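Local coordinates for lectin (Cicer arietinum, PDB 3V6N), which agglutinates red blood cells as a four-bladed beta-propeller seed albumin of the hemopexin fold and binds calcium and sodium ions, at residues Ala18-Asn23 with Ser175-His180. Residues are numbered along the deposited sequence; the frame is centred on the assembly and turned at random.
Sequences AYLFIN and SAFASH. With NA (sodium ion), chain G.
F177 packs its ring against A18 and L20 where two blades of the four-bladed hemopexin beta-propeller meet: strand 175-178 is the first strand of its sheet, strand 17-22 the second of another. The apolar contact is small, burying 129 Å² in all, and its three residues lie in the protein interior. The CB of A18 sits over one face of the F177 ring, a CH-pi contact 3.7 Å from the ring centroid and 16° off its normal, displaced toward the rim so that CE2 is its closest ring atom. L20 adds a looser touch, its CD2 4.1 Å from CE1 of F177, and the two side chains cross at a slant. With chi1 at 75°, CG of F177 lies between its backbone N and carbonyl carbon, which carries the ring across to strand 17-22. Y31 meets the same ring edge-to-face, and Y186 of the neighbouring strand 184-189 also packs against it. No hydrogen bond joins the two segments. Metal binding involves the backbone just before F177: together with the carbonyls of A9, S67 and A123, one from each of the other blades' first strands, A176 O binds the sodium ion, at 2.2 Å.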
# COMPACT_ATOMS: atom_id res chain seq x y z
N ALA A 18 6.53 4.11 -25.39
CA ALA A 18 5.86 3.30 -24.35
C ALA A 18 6.76 3.17 -23.13
O ALA A 18 7.99 3.12 -23.27
CB ALA A 18 5.46 1.92 -24.88
N TYR A 19 6.14 3.13 -21.96
CA TYR A 19 6.79 2.91 -20.67
C TYR A 19 6.71 1.42 -20.32
O TYR A 19 5.63 0.82 -20.36
CB TYR A 19 6.11 3.75 -19.57
CG TYR A 19 6.22 5.25 -19.80
CD1 TYR A 19 7.26 5.99 -19.23
CD2 TYR A 19 5.30 5.92 -20.61
CE1 TYR A 19 7.38 7.37 -19.45
CE2 TYR A 19 5.40 7.30 -20.82
CZ TYR A 19 6.45 8.01 -20.26
OH TYR A 19 6.55 9.37 -20.49
N LEU A 20 7.86 0.86 -19.96
CA LEU A 20 8.01 -0.53 -19.63
C LEU A 20 8.57 -0.62 -18.23
O LEU A 20 9.57 0.03 -17.93
CB LEU A 20 8.97 -1.19 -20.63
CG LEU A 20 8.54 -1.12 -22.09
CD1 LEU A 20 9.71 -1.47 -23.00
CD2 LEU A 20 7.39 -2.07 -22.30
N PHE A 21 7.94 -1.42 -17.39
CA PHE A 21 8.31 -1.54 -15.98
C PHE A 21 8.89 -2.91 -15.72
O PHE A 21 8.34 -3.93 -16.15
CB PHE A 21 7.09 -1.24 -15.09
CG PHE A 21 6.55 0.14 -15.30
CD1 PHE A 21 7.06 1.21 -14.57
CD2 PHE A 21 5.62 0.39 -16.30
CE1 PHE A 21 6.63 2.50 -14.80
CE2 PHE A 21 5.17 1.68 -16.53
CZ PHE A 21 5.67 2.74 -15.78
N ILE A 22 10.03 -2.92 -15.06
CA ILE A 22 10.76 -4.15 -14.78
C ILE A 22 11.21 -4.03 -13.33
O ILE A 22 11.87 -3.06 -12.97
CB ILE A 22 12.00 -4.28 -15.69
CG1 ILE A 22 11.59 -4.21 -17.17
CG2 ILE A 22 12.76 -5.56 -15.37
CD1 ILE A 22 12.59 -3.47 -18.03
N ASN A 23 10.83 -5.02 -12.53
CA ASN A 23 11.04 -5.00 -11.08
C ASN A 23 10.56 -3.66 -10.49
O ASN A 23 9.40 -3.29 -10.66
CB ASN A 23 12.52 -5.29 -10.74
CG ASN A 23 13.01 -6.64 -11.28
OD1 ASN A 23 12.24 -7.59 -11.41
ND2 ASN A 23 14.29 -6.73 -11.58
N SER A 175 2.38 -8.92 -19.05
CA SER A 175 2.39 -7.51 -19.39
C SER A 175 1.85 -7.28 -20.79
O SER A 175 1.90 -8.19 -21.62
CB SER A 175 3.83 -7.00 -19.30
OG SER A 175 3.88 -5.65 -19.64
N ALA A 176 1.35 -6.07 -21.06
CA ALA A 176 0.80 -5.69 -22.37
C ALA A 176 0.73 -4.17 -22.57
O ALA A 176 0.62 -3.41 -21.59
CB ALA A 176 -0.59 -6.30 -22.56
N PHE A 177 0.80 -3.73 -23.82
CA PHE A 177 0.41 -2.38 -24.19
C PHE A 177 -0.17 -2.31 -25.59
O PHE A 177 0.10 -3.17 -26.45
CB PHE A 177 1.53 -1.31 -23.94
CG PHE A 177 2.68 -1.32 -24.93
CD1 PHE A 177 3.83 -2.07 -24.68
CD2 PHE A 177 2.65 -0.51 -26.07
CE1 PHE A 177 4.91 -2.05 -25.57
CE2 PHE A 177 3.72 -0.48 -26.96
CZ PHE A 177 4.86 -1.24 -26.71
N ALA A 178 -1.02 -1.32 -25.81
CA ALA A 178 -1.65 -1.13 -27.09
C ALA A 178 -0.72 -0.28 -27.97
O ALA A 178 -0.05 0.61 -27.49
CB ALA A 178 -3.01 -0.45 -26.92
N SER A 179 -0.66 -0.60 -29.25
CA SER A 179 0.19 0.14 -30.17
C SER A 179 -0.50 1.43 -30.57
O SER A 179 -1.72 1.57 -30.43
CB SER A 179 0.42 -0.69 -31.43
OG SER A 179 1.34 -0.07 -32.31
N HIS A 180 0.31 2.37 -31.08
CA HIS A 180 -0.22 3.55 -31.74
C HIS A 180 -0.81 3.19 -33.09
O HIS A 180 -1.66 3.91 -33.60
CB HIS A 180 0.87 4.62 -31.89
CG HIS A 180 1.30 5.24 -30.58
ND1 HIS A 180 0.75 6.37 -30.08
CD2 HIS A 180 2.25 4.83 -29.64
CE1 HIS A 180 1.33 6.69 -28.91
NE2 HIS A 180 2.25 5.74 -28.63
NA NA G . -0.48 -2.44 -19.93